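Local coordinates for DltD domain-containing protein (Beauveria bassiana, PDB 7D78) that probably acts as a thioesterase that cyclises a polyketide chain into a medium-ring lactone, using an alpha/beta hydrolase fold, at residues I55-F60 against E108-I113; V30-I35 against N81-D86; D112-I117 against I128-M133; V139-A144 against L153-P158; R88-S93 against N99-L104. All coordinates share one frame; numbering follows the deposited sequence. Where two conformers were deposited one is given.

Interaction 1: residues I55-F60 against E108-I113; sequences IMTPGF and EDLADI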
# COMPACT_ATOMS: atom_id res chain seq x y z
N ILE A 55 -4.50 22.79 -2.04
CA ILE A 55 -3.43 22.11 -1.31
C ILE A 55 -2.49 21.49 -2.33
O ILE A 55 -2.90 20.65 -3.13
CB ILE A 55 -3.98 21.04 -0.35
CG1 ILE A 55 -4.80 21.68 0.77
CG2 ILE A 55 -2.83 20.19 0.23
CD1 ILE A 55 -5.83 20.71 1.40
N MET A 56 -1.22 21.92 -2.32
CA MET A 56 -0.24 21.54 -3.33
C MET A 56 0.75 20.54 -2.75
O MET A 56 1.44 20.84 -1.77
CB MET A 56 0.52 22.77 -3.85
CG MET A 56 -0.37 23.84 -4.50
SD MET A 56 0.55 25.34 -4.92
CE MET A 56 1.56 24.76 -6.27
N THR A 57 0.85 19.36 -3.38
CA THR A 57 1.80 18.33 -2.97
C THR A 57 3.01 18.34 -3.89
O THR A 57 2.84 18.18 -5.11
CB THR A 57 1.14 16.95 -2.99
OG1 THR A 57 0.08 16.90 -2.01
CG2 THR A 57 2.16 15.87 -2.64
N PRO A 58 4.23 18.48 -3.37
CA PRO A 58 5.42 18.47 -4.23
C PRO A 58 5.73 17.09 -4.80
O PRO A 58 5.14 16.07 -4.42
CB PRO A 58 6.55 18.93 -3.30
CG PRO A 58 5.87 19.49 -2.08
CD PRO A 58 4.57 18.74 -1.97
N GLY A 59 6.71 17.07 -5.70
CA GLY A 59 7.17 15.85 -6.32
C GLY A 59 8.07 15.01 -5.43
O GLY A 59 8.23 15.25 -4.23
N PHE A 60 8.67 14.00 -6.05
CA PHE A 60 9.38 12.92 -5.37
C PHE A 60 10.57 13.43 -4.58
O PHE A 60 11.55 13.90 -5.16
CB PHE A 60 9.81 11.89 -6.42
CG PHE A 60 10.40 10.62 -5.85
CD1 PHE A 60 9.57 9.63 -5.32
CD2 PHE A 60 11.76 10.38 -5.91
CE1 PHE A 60 10.11 8.44 -4.83
CE2 PHE A 60 12.30 9.20 -5.43
CZ PHE A 60 11.47 8.23 -4.89
N GLU A 108 -2.92 9.17 2.53
CA GLU A 108 -3.73 9.25 3.75
C GLU A 108 -3.43 10.52 4.54
O GLU A 108 -4.35 11.14 5.11
CB GLU A 108 -3.49 8.01 4.62
CG GLU A 108 -4.07 6.71 4.06
CD GLU A 108 -3.87 5.53 5.00
OE1 GLU A 108 -4.05 5.70 6.22
OE2 GLU A 108 -3.53 4.43 4.52
N ASP A 109 -2.16 10.93 4.59
CA ASP A 109 -1.81 12.18 5.26
C ASP A 109 -2.61 13.35 4.69
O ASP A 109 -2.99 14.27 5.42
CB ASP A 109 -0.31 12.47 5.12
CG ASP A 109 0.56 11.58 6.00
OD1 ASP A 109 0.01 10.87 6.87
OD2 ASP A 109 1.80 11.59 5.80
N LEU A 110 -2.88 13.32 3.37
CA LEU A 110 -3.62 14.39 2.72
C LEU A 110 -5.04 14.51 3.24
O LEU A 110 -5.59 15.62 3.30
CB LEU A 110 -3.63 14.18 1.20
CG LEU A 110 -2.52 14.91 0.44
CD1 LEU A 110 -2.39 14.40 -0.97
CD2 LEU A 110 -2.76 16.43 0.44
N ALA A 111 -5.68 13.39 3.62
CA ALA A 111 -6.98 13.49 4.30
C ALA A 111 -6.86 14.32 5.57
O ALA A 111 -7.72 15.15 5.85
CB ALA A 111 -7.52 12.09 4.63
N ASP A 112 -5.79 14.10 6.34
CA ASP A 112 -5.62 14.84 7.59
C ASP A 112 -5.24 16.29 7.33
O ASP A 112 -5.68 17.19 8.05
CB ASP A 112 -4.58 14.13 8.46
CG ASP A 112 -5.02 12.73 8.85
OD1 ASP A 112 -6.25 12.47 8.77
OD2 ASP A 112 -4.16 11.90 9.23
N ILE A 113 -4.44 16.54 6.29
CA ILE A 113 -4.16 17.91 5.88
C ILE A 113 -5.46 18.62 5.48
O ILE A 113 -5.72 19.75 5.90
CB ILE A 113 -3.13 17.93 4.75
CG1 ILE A 113 -1.79 17.41 5.28
CG2 ILE A 113 -2.99 19.35 4.14
CD1 ILE A 113 -0.85 16.94 4.19

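Interaction 2: residues V30-I35 against N81-D86; sequences VECKTI and NTYIYD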
# COMPACT_ATOMS: atom_id res chain seq x y z
N VAL A 30 1.97 26.81 8.72
CA VAL A 30 0.79 26.11 9.20
C VAL A 30 1.14 24.63 9.32
O VAL A 30 1.70 24.04 8.38
CB VAL A 30 -0.43 26.35 8.29
CG1 VAL A 30 -1.49 25.26 8.48
CG2 VAL A 30 -1.05 27.73 8.59
N GLU A 31 0.83 24.04 10.47
CA GLU A 31 1.12 22.65 10.78
C GLU A 31 -0.18 21.86 10.85
O GLU A 31 -1.18 22.35 11.38
CB GLU A 31 1.86 22.54 12.12
CG GLU A 31 3.05 23.47 12.19
CD GLU A 31 3.93 23.22 13.40
OE1 GLU A 31 3.39 22.78 14.44
OE2 GLU A 31 5.15 23.47 13.30
N CYS A 32 -0.16 20.64 10.30
CA CYS A 32 -1.32 19.75 10.33
C CYS A 32 -0.91 18.45 11.01
O CYS A 32 0.14 17.88 10.69
CB CYS A 32 -1.84 19.44 8.92
SG CYS A 32 -2.11 20.85 7.81
N LYS A 33 -1.73 17.99 11.96
CA LYS A 33 -1.47 16.75 12.67
C LYS A 33 -2.10 15.57 11.94
O LYS A 33 -3.19 15.70 11.36
CB LYS A 33 -2.03 16.80 14.10
CG LYS A 33 -1.25 17.69 15.06
CD LYS A 33 -1.42 17.22 16.50
CE LYS A 33 -1.14 15.73 16.63
NZ LYS A 33 -1.11 15.26 18.04
N THR A 34 -1.43 14.43 11.97
CA THR A 34 -1.94 13.20 11.38
C THR A 34 -2.51 12.32 12.47
O THR A 34 -2.28 12.54 13.66
CB THR A 34 -0.82 12.46 10.64
OG1 THR A 34 0.17 12.08 11.60
CG2 THR A 34 -0.20 13.35 9.57
N ILE A 35 -3.25 11.28 12.06
CA ILE A 35 -3.87 10.43 13.09
C ILE A 35 -2.83 9.68 13.92
O ILE A 35 -3.12 9.32 15.07
CB ILE A 35 -4.89 9.45 12.48
CG1 ILE A 35 -4.22 8.48 11.51
CG2 ILE A 35 -6.03 10.22 11.80
CD1 ILE A 35 -5.16 7.39 11.04
N ASN A 81 -6.69 30.62 -1.18
CA ASN A 81 -5.81 30.10 -0.13
C ASN A 81 -4.98 28.98 -0.72
O ASN A 81 -5.51 28.12 -1.42
CB ASN A 81 -6.60 29.55 1.06
CG ASN A 81 -7.44 30.58 1.78
OD1 ASN A 81 -6.94 31.41 2.55
ND2 ASN A 81 -8.75 30.49 1.59
N THR A 82 -3.68 28.99 -0.46
CA THR A 82 -2.79 27.96 -0.99
C THR A 82 -1.90 27.42 0.12
O THR A 82 -1.28 28.20 0.85
CB THR A 82 -1.95 28.49 -2.16
OG1 THR A 82 -2.81 29.05 -3.16
CG2 THR A 82 -1.17 27.35 -2.79
N TYR A 83 -1.84 26.10 0.24
CA TYR A 83 -0.98 25.42 1.21
C TYR A 83 0.02 24.56 0.45
O TYR A 83 -0.38 23.63 -0.26
CB TYR A 83 -1.82 24.55 2.15
CG TYR A 83 -1.06 23.90 3.30
CD1 TYR A 83 -0.30 24.66 4.17
CD2 TYR A 83 -1.16 22.52 3.55
CE1 TYR A 83 0.36 24.09 5.25
CE2 TYR A 83 -0.50 21.93 4.63
CZ TYR A 83 0.27 22.72 5.48
OH TYR A 83 0.94 22.18 6.56
N ILE A 84 1.30 24.90 0.54
CA ILE A 84 2.39 24.03 0.10
C ILE A 84 3.02 23.42 1.34
O ILE A 84 3.29 24.13 2.31
CB ILE A 84 3.45 24.79 -0.72
CG1 ILE A 84 2.85 25.95 -1.51
CG2 ILE A 84 4.18 23.85 -1.67
CD1 ILE A 84 3.92 26.78 -2.19
N TYR A 85 3.26 22.11 1.31
CA TYR A 85 3.75 21.43 2.50
C TYR A 85 4.84 20.44 2.13
O TYR A 85 4.93 19.97 0.99
CB TYR A 85 2.60 20.72 3.27
CG TYR A 85 2.07 19.51 2.52
CD1 TYR A 85 1.11 19.66 1.52
CD2 TYR A 85 2.55 18.23 2.78
CE1 TYR A 85 0.63 18.55 0.81
CE2 TYR A 85 2.10 17.12 2.07
CZ TYR A 85 1.14 17.29 1.09
OH TYR A 85 0.68 16.20 0.41
N ASP A 86 5.69 20.15 3.12
CA ASP A 86 6.66 19.06 3.02
C ASP A 86 5.99 17.76 3.42
O ASP A 86 5.51 17.65 4.56
CB ASP A 86 7.87 19.32 3.92
CG ASP A 86 8.77 20.44 3.40
OD1 ASP A 86 8.82 20.65 2.17
OD2 ASP A 86 9.45 21.09 4.22

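Interaction 3: residues D112-I117 against I128-M133; sequences DIVTHI and ITLWGM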
# COMPACT_ATOMS: atom_id res chain seq x y z
N ASP A 112 -5.79 14.10 6.34
CA ASP A 112 -5.62 14.84 7.59
C ASP A 112 -5.24 16.29 7.33
O ASP A 112 -5.68 17.19 8.05
CB ASP A 112 -4.58 14.13 8.46
CG ASP A 112 -5.02 12.73 8.85
OD1 ASP A 112 -6.25 12.47 8.77
OD2 ASP A 112 -4.16 11.90 9.23
N ILE A 113 -4.44 16.54 6.29
CA ILE A 113 -4.16 17.91 5.88
C ILE A 113 -5.46 18.62 5.48
O ILE A 113 -5.72 19.75 5.90
CB ILE A 113 -3.13 17.93 4.75
CG1 ILE A 113 -1.79 17.41 5.28
CG2 ILE A 113 -2.99 19.35 4.14
CD1 ILE A 113 -0.85 16.94 4.19
N VAL A 114 -6.29 17.95 4.68
CA VAL A 114 -7.57 18.55 4.29
C VAL A 114 -8.39 18.90 5.53
O VAL A 114 -9.01 19.97 5.60
CB VAL A 114 -8.35 17.61 3.34
CG1 VAL A 114 -9.78 18.11 3.14
CG2 VAL A 114 -7.65 17.54 1.98
N THR A 115 -8.39 18.03 6.53
CA THR A 115 -9.14 18.30 7.75
C THR A 115 -8.66 19.59 8.41
O THR A 115 -9.47 20.44 8.80
CB THR A 115 -9.02 17.13 8.73
OG1 THR A 115 -9.67 15.98 8.18
CG2 THR A 115 -9.68 17.47 10.09
N HIS A 116 -7.34 19.77 8.54
CA HIS A 116 -6.89 20.96 9.26
C HIS A 116 -7.03 22.22 8.41
O HIS A 116 -7.44 23.26 8.93
CB HIS A 116 -5.45 20.81 9.73
CG HIS A 116 -4.96 21.99 10.52
ND1 HIS A 116 -5.51 22.36 11.72
CD2 HIS A 116 -3.99 22.90 10.25
CE1 HIS A 116 -4.90 23.45 12.17
NE2 HIS A 116 -3.97 23.79 11.29
N ILE A 117 -6.69 22.15 7.12
CA ILE A 117 -6.81 23.34 6.26
C ILE A 117 -8.27 23.79 6.17
O ILE A 117 -8.57 25.00 6.19
CB ILE A 117 -6.22 23.05 4.86
CG1 ILE A 117 -4.71 22.76 4.93
CG2 ILE A 117 -6.48 24.22 3.91
CD1 ILE A 117 -3.86 23.86 5.63
N ILE A 128 -12.45 22.85 -1.60
CA ILE A 128 -11.09 22.33 -1.46
C ILE A 128 -10.67 21.67 -2.78
O ILE A 128 -11.40 20.84 -3.32
CB ILE A 128 -11.00 21.31 -0.31
CG1 ILE A 128 -11.47 21.91 1.02
CG2 ILE A 128 -9.58 20.74 -0.22
CD1 ILE A 128 -10.67 23.12 1.50
N THR A 129 -9.48 22.04 -3.27
CA THR A 129 -8.87 21.45 -4.47
C THR A 129 -7.53 20.84 -4.09
O THR A 129 -6.79 21.42 -3.28
CB THR A 129 -8.68 22.51 -5.58
OG1 THR A 129 -9.95 22.86 -6.14
CG2 THR A 129 -7.75 22.00 -6.72
N LEU A 130 -7.23 19.66 -4.64
CA LEU A 130 -5.91 19.05 -4.50
C LEU A 130 -5.12 19.22 -5.78
O LEU A 130 -5.63 18.95 -6.88
CB LEU A 130 -6.00 17.56 -4.14
CG LEU A 130 -6.54 17.19 -2.75
CD1 LEU A 130 -6.29 15.72 -2.45
CD2 LEU A 130 -5.99 18.10 -1.64
N TRP A 131 -3.87 19.66 -5.63
CA TRP A 131 -2.96 20.00 -6.71
C TRP A 131 -1.66 19.26 -6.45
O TRP A 131 -1.18 19.24 -5.31
CB TRP A 131 -2.74 21.52 -6.75
CG TRP A 131 -1.93 22.10 -7.89
CD1 TRP A 131 -2.41 22.82 -8.94
CD2 TRP A 131 -0.50 22.06 -8.04
NE1 TRP A 131 -1.38 23.22 -9.76
CE2 TRP A 131 -0.20 22.76 -9.23
CE3 TRP A 131 0.54 21.48 -7.31
CZ2 TRP A 131 1.12 22.90 -9.70
CZ3 TRP A 131 1.85 21.63 -7.78
CH2 TRP A 131 2.12 22.33 -8.96
N GLY A 132 -1.10 18.64 -7.47
CA GLY A 132 0.13 17.89 -7.27
C GLY A 132 0.99 17.93 -8.51
O GLY A 132 0.49 17.90 -9.64
N MET A 133 2.31 17.98 -8.30
CA MET A 133 3.27 17.95 -9.39
C MET A 133 4.05 16.65 -9.36
O MET A 133 4.53 16.22 -8.30
CB MET A 133 4.24 19.12 -9.31
CG MET A 133 5.26 19.10 -10.45
SD MET A 133 5.84 20.76 -10.77
CE MET A 133 7.08 20.44 -12.03

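Interaction 4: residues V139-A144 against L153-P158; sequences VSACAA and LVMVCP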
# COMPACT_ATOMS: atom_id res chain seq x y z
N VAL A 139 0.01 11.06 -6.13
CA VAL A 139 -0.40 10.95 -4.73
C VAL A 139 -1.72 11.67 -4.51
O VAL A 139 -2.62 11.17 -3.83
CB VAL A 139 0.70 11.52 -3.81
CG1 VAL A 139 0.16 11.76 -2.39
CG2 VAL A 139 1.91 10.59 -3.77
N SER A 140 -1.86 12.87 -5.09
CA SER A 140 -3.07 13.65 -4.90
C SER A 140 -4.29 12.93 -5.47
O SER A 140 -5.38 13.00 -4.90
CB SER A 140 -2.93 15.04 -5.55
OG SER A 140 -1.87 15.79 -4.98
N ALA A 141 -4.12 12.24 -6.59
CA ALA A 141 -5.23 11.49 -7.17
C ALA A 141 -5.71 10.40 -6.22
O ALA A 141 -6.92 10.17 -6.09
CB ALA A 141 -4.83 10.89 -8.51
N CYS A 142 -4.77 9.70 -5.57
CA CYS A 142 -5.16 8.64 -4.64
C CYS A 142 -5.94 9.22 -3.46
O CYS A 142 -6.93 8.62 -3.02
CB CYS A 142 -3.92 7.89 -4.14
SG CYS A 142 -2.96 7.10 -5.45
N ALA A 143 -5.51 10.37 -2.95
CA ALA A 143 -6.27 11.03 -1.89
C ALA A 143 -7.65 11.42 -2.37
O ALA A 143 -8.64 11.23 -1.66
CB ALA A 143 -5.51 12.25 -1.36
N ALA A 144 -7.74 11.95 -3.60
CA ALA A 144 -9.03 12.36 -4.14
C ALA A 144 -9.98 11.18 -4.28
O ALA A 144 -11.19 11.34 -4.09
CB ALA A 144 -8.85 13.05 -5.49
N LEU A 153 -9.20 18.09 -8.89
CA LEU A 153 -7.89 17.46 -8.88
C LEU A 153 -7.09 18.02 -10.04
O LEU A 153 -7.52 17.95 -11.19
CB LEU A 153 -8.02 15.94 -9.00
CG LEU A 153 -6.75 15.14 -9.27
CD1 LEU A 153 -5.82 15.22 -8.06
CD2 LEU A 153 -7.13 13.69 -9.57
N VAL A 154 -5.93 18.60 -9.74
CA VAL A 154 -5.01 19.09 -10.77
C VAL A 154 -3.74 18.27 -10.67
O VAL A 154 -3.06 18.29 -9.64
CB VAL A 154 -4.71 20.58 -10.60
CG1 VAL A 154 -3.64 21.01 -11.59
CG2 VAL A 154 -5.99 21.39 -10.80
N MET A 155 -3.42 17.55 -11.74
CA MET A 155 -2.20 16.75 -11.81
C MET A 155 -1.29 17.35 -12.86
O MET A 155 -1.66 17.46 -14.03
CB MET A 155 -2.51 15.29 -12.15
CG MET A 155 -3.24 14.53 -11.07
SD MET A 155 -3.40 12.80 -11.52
CE MET A 155 -4.64 12.88 -12.80
N VAL A 156 -0.09 17.73 -12.44
CA VAL A 156 0.94 18.21 -13.35
C VAL A 156 1.98 17.11 -13.51
O VAL A 156 2.54 16.63 -12.51
CB VAL A 156 1.57 19.51 -12.84
CG1 VAL A 156 2.67 19.99 -13.78
CG2 VAL A 156 0.49 20.56 -12.66
N CYS A 157 2.22 16.71 -14.76
CA CYS A 157 3.16 15.66 -15.15
C CYS A 157 3.16 14.47 -14.17
O CYS A 157 4.21 14.09 -13.65
CB CYS A 157 4.57 16.22 -15.31
SG CYS A 157 5.31 17.00 -13.83
N PRO A 158 2.00 13.86 -13.92
CA PRO A 158 1.97 12.73 -12.98
C PRO A 158 2.86 11.58 -13.46
O PRO A 158 2.94 11.29 -14.65
CB PRO A 158 0.49 12.31 -12.97
CG PRO A 158 -0.05 12.80 -14.27
CD PRO A 158 0.68 14.09 -14.54

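Interaction 5: residues R88-S93 against N99-L104; sequences RSIGDS and NLIDPL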
# COMPACT_ATOMS: atom_id res chain seq x y z
N ARG A 88 5.40 13.79 4.63
CA ARG A 88 5.95 13.01 5.73
C ARG A 88 7.40 12.59 5.47
O ARG A 88 7.73 12.09 4.40
CB ARG A 88 5.08 11.77 5.94
CG ARG A 88 5.59 10.85 7.06
CD ARG A 88 4.74 9.61 7.14
NE ARG A 88 3.37 9.92 7.56
CZ ARG A 88 2.88 9.62 8.76
NH1 ARG A 88 3.64 9.02 9.65
NH2 ARG A 88 1.62 9.92 9.05
N SER A 89 8.26 12.82 6.48
CA SER A 89 9.68 12.45 6.55
C SER A 89 10.56 13.28 5.63
O SER A 89 11.74 12.93 5.45
CB SER A 89 9.90 10.95 6.25
OG SER A 89 9.99 10.72 4.86
N ILE A 90 10.05 14.38 5.07
CA ILE A 90 10.76 15.23 4.12
C ILE A 90 10.83 16.65 4.68
O ILE A 90 9.86 17.14 5.27
CB ILE A 90 10.05 15.22 2.75
CG1 ILE A 90 10.09 13.82 2.14
CG2 ILE A 90 10.63 16.28 1.81
CD1 ILE A 90 9.19 13.64 0.93
N GLY A 91 11.97 17.30 4.49
CA GLY A 91 12.06 18.73 4.75
C GLY A 91 11.75 19.04 6.20
O GLY A 91 12.32 18.44 7.12
N ASP A 92 10.83 19.98 6.40
CA ASP A 92 10.51 20.48 7.73
C ASP A 92 9.57 19.56 8.51
O ASP A 92 9.36 19.79 9.70
CB ASP A 92 9.86 21.88 7.64
CG ASP A 92 10.86 22.99 7.26
OD1 ASP A 92 12.09 22.80 7.41
OD2 ASP A 92 10.40 24.06 6.81
N SER A 93 9.00 18.53 7.87
CA SER A 93 7.94 17.76 8.50
C SER A 93 8.47 16.60 9.32
O SER A 93 9.55 16.06 9.06
CB SER A 93 6.96 17.23 7.45
OG SER A 93 6.32 18.30 6.79
N ASN A 99 13.07 10.66 4.75
CA ASN A 99 13.03 10.50 3.30
C ASN A 99 12.69 9.07 2.90
O ASN A 99 13.26 8.52 1.95
CB ASN A 99 14.33 10.95 2.65
CG ASN A 99 14.73 12.33 3.11
OD1 ASN A 99 15.44 12.47 4.11
ND2 ASN A 99 14.24 13.36 2.42
N LEU A 100 11.75 8.47 3.62
CA LEU A 100 11.14 7.21 3.22
C LEU A 100 9.82 7.58 2.54
O LEU A 100 8.85 7.93 3.21
CB LEU A 100 10.94 6.28 4.42
CG LEU A 100 10.14 4.98 4.22
CD1 LEU A 100 10.34 4.37 2.86
CD2 LEU A 100 10.51 3.95 5.29
N ILE A 101 9.77 7.49 1.22
CA ILE A 101 8.64 8.02 0.47
C ILE A 101 7.63 6.90 0.26
O ILE A 101 7.84 6.00 -0.56
CB ILE A 101 9.09 8.64 -0.85
CG1 ILE A 101 9.84 9.94 -0.56
CG2 ILE A 101 7.90 8.92 -1.75
CD1 ILE A 101 10.78 10.35 -1.64
N ASP A 102 6.53 6.94 1.02
CA ASP A 102 5.45 5.97 0.96
C ASP A 102 4.27 6.70 0.34
O ASP A 102 3.59 7.47 1.04
CB ASP A 102 5.10 5.42 2.35
CG ASP A 102 4.06 4.32 2.31
OD1 ASP A 102 3.43 4.11 1.26
OD2 ASP A 102 3.88 3.65 3.35
N PRO A 103 4.00 6.52 -0.95
CA PRO A 103 2.94 7.31 -1.59
C PRO A 103 1.58 7.07 -0.97
O PRO A 103 0.77 8.01 -0.90
CB PRO A 103 2.99 6.85 -3.05
CG PRO A 103 3.58 5.45 -2.96
CD PRO A 103 4.59 5.53 -1.87
N LEU A 104 1.31 5.85 -0.51
CA LEU A 104 0.01 5.59 0.11
C LEU A 104 -0.11 6.27 1.47
O LEU A 104 -1.21 6.70 1.85
CB LEU A 104 -0.23 4.08 0.23
CG LEU A 104 -0.34 3.33 -1.10
CD1 LEU A 104 -0.54 1.83 -0.86
CD2 LEU A 104 -1.47 3.88 -1.97
O HOH W 1 6.74 10.40 2.45
O HOH W 2 14.38 16.44 3.07

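Interaction 1: residues I55-F60 against E108-I113
No flat group takes part where Ile55 and Thr57 face Leu110 and Ile113: the meeting is one of methyl groups and a hydroxyl, and the rings around it, Tyr85 against Leu110 and Ile113 and Tyr83 against Ile113, belong to strand 81-86. This is helix-on-sheet packing of the alpha/beta hydrolase fold, with helix 103-118 laid over strand 51-57, their short axes 10.7 Å apart and running at 155°, close to antiparallel. Ile55 carries most of the strand's share. With CG1 set beside the backbone N (chi1 -66°), its CG2 methyl is turned opposite that N and reaches the helix, touching Leu110 CD2 at 3.8 Å and Ile113 CG2 at 4.0 Å. The Ile55 and Leu110 side chains lie alongside, pointing opposite ways, whereas Ile113 comes at a slant and offers its own CG2. Leu110 touches both strand residues: CD2 serves the two of them, while CD1 meets Thr57. With an alanine here, the Thr57 hydroxyl and the Ile55 CG2 methyl would probably lose the branches that cover them. The Thr57 hydroxyl is satisfied by Tyr85 OH. On the other side of the helix, Glu108 and Asp112 form salt bridges with Arg179 of the second subunit, so one helix serves both the sheet and the dimer. Back at the sheet, Thr57 OG1 sits 3.7 Å from Leu110 CD1 and 3.8 Å from Leu110 CD2, held against the fork of that leucine.

Interaction 2: residues V30-I35 against N81-D86
Tyr83 OH gives its proton to the backbone carbonyl of Val30, with 2.7 Å between OH and Val30 O. The hydroxyl does not follow a lone pair: it stands above the carbonyl plane, 42° out of it, at a C=O...O angle of 135°. From the ring's own standpoint the same Val30 O lies at the edge, near the ring plane. The side chain of Val30 also touches the ring, its CB coming within 3.9 Å of Tyr83 CE1. Cys32, two residues on along the strand, brings its SG to 3.7 Å from Tyr83 CE2. Its sulfur is 4.5 Å from the ring centroid and 49° off the normal, an oblique sulfur-aromatic contact. What lets the phenol reach so far is its first torsion: CG is opposite the backbone N (chi1 -174°), and the ring extends from strand 81-86 past strand 39-45, which lies between the two in the sheet. Bond, valine and sulfur together fix the end of the ring, while Ile113 and Ile117 of helix 103-118 pack against it. The short strand axes are turned by 66° and stay 9.0 Å apart, consistent with sheet twist built up across the intervening strand 39-45. Here the antiparallel N-terminal edge of an alpha/beta hydrolase sheet is tied to its parallel part by a tyrosine bridging a strand.

Interaction 3: residues D112-I117 against I128-M133
Val114 points both of its methyls at Ile128 and Leu130, joining helix 103-118 to strand 127-133 within the parallel part of the alpha/beta hydrolase sheet. The two belong to a beta-alpha-beta crossover that leaves strand 81-86 and skips over strand 51-57. The valine conformation decides how the partners are shared. CG1 stands opposite the backbone N (chi1 169°) and touches Ile128 CG2 at 4.3 Å, a loose contact; CG2 lies opposite the carbonyl carbon and goes to Leu130. Ile128 answers with CG2, which lies opposite its backbone N. Leu130 behaves differently: its CB leaves the strand at an angle to the helix, and with CD1 extended (chi2 -168°) it is the other branch, CD2, that meets the valine, the two side chains crossing at about a right angle. Ile55 of the neighbouring strand and Arg149 also pack on Val114, and the whole contact is buried. Two residues past Leu130, Gly132 opens what is probably the nucleophile elbow. The closer of the two contacts is methyl to methyl, Val114 CG2 to Leu130 CD2, at 4.0 Å.

Interaction 4: residues V139-A144 against L153-P158
Leu153 climbs from strand 150-156 into the surface of helix 135-146 between Ser140, Ala141 and Ala144. Its CB leaves the strand toward the helix, and with CG set opposite the backbone N (chi1 169°) the fork is carried up against the helix backbone, where both methyls find partners. CD1 lies on the peptide joining Ser140 to Ala141, 3.7 Å from Ala141 N and 3.8 Å from Ser140 C, and it is equally near Ser140 CB. The second methyl, CD2, turns to the alanines: Ala141 CB is 3.8 Å away and Ala144 CB, one helical turn further on, lies more loosely at 4.5 Å. A glycine replacing Leu153 is likely to leave the Ser140-Ala141 peptide and the two alanine methyls uncovered. Small residues on the helix are consistent with so close an approach, the short axes coming to 8.5 Å at 160°. Ser140 meets CD1 through CB and its carbonyl carbon; its hydroxyl is bonded to Gly136 O in its own helix. Met155, which has two conformations, brings SD near Ala141 CB in one of them, so this contact is less certain. The pairing closes the beta-alpha-beta unit of strand 127-133, helix 135-146 and strand 150-156. Around it, Val139 and Ala143 lean on Leu110 of helix 103-118, and Val259 of strand 259-264 also packs on Leu153 and Met155.

Interaction 5: residues R88-S93 against N99-L104
Ser89 joins the two segments through its backbone and its side chain. The Asn99 N-H points almost straight at Ser89 O, 2.7 Å from N to O with an angle of 162° at the hydrogen, although the donor is tilted 32° out of the carbonyl plane. Ser89 OG is used twice: it gives its proton to Arg88 O at 2.7 Å and accepts a weak, bent bond from Leu100 N at 3.1 Å. With chi1 at 85° the hydroxyl sits between its own N and carbonyl carbon, close to both partners. Beside these bonds Ile90 CD1 rests on Ile101 CG1 at 4.0 Å; Ile101 has two conformations, so this contact is less certain.

Waters fill in the next shell. One donates to Arg88 O at 2.8 Å and more weakly to Leu100 O; another accepts from Gly91 N at 2.9 Å and from Asn99 ND2 at 3.2 Å. Further out, a type II' turn from Ile90 to Ser93, with Gly91 at the corner, folds the first segment back. The Asn99 amide is gripped at both ends, OD1 by Arg231 and ND2 by Asn61, while Arg88 makes salt bridges to Asp109 and Asp36 and so ties the loop to helix 103-118. Asp102, the N-cap of that helix, takes a weak capping bond from Leu104 N. The whole is the connection of an alpha/beta hydrolase in which the chain leaves strand 81-86, turns on itself and enters the next helix through its capped N-terminus.

In the fold
Interactions 1, 2, 3 and 4 all build on the one sheet, and helix 103-118 supplies a partner in interactions 1 and 3, whose centres lie about 6 Å apart. Interaction 2 joins interaction 1 through Met56 N and Tyr83 O, 2.8 Å apart, and interaction 5 through Asp86 O and Ser93 OG. Phe60 packs on Ile101 between interactions 1 and 5, less certainly because Ile101 has two conformations. Interactions 2 and 4 stand about 17 Å apart between centres and do not touch. Strand 127-133 and helix 135-146, from interactions 3 and 4, flank the probable nucleophile elbow at Ser134, whose likely triad partners are His296 and Asp267; Cys157 packs on both.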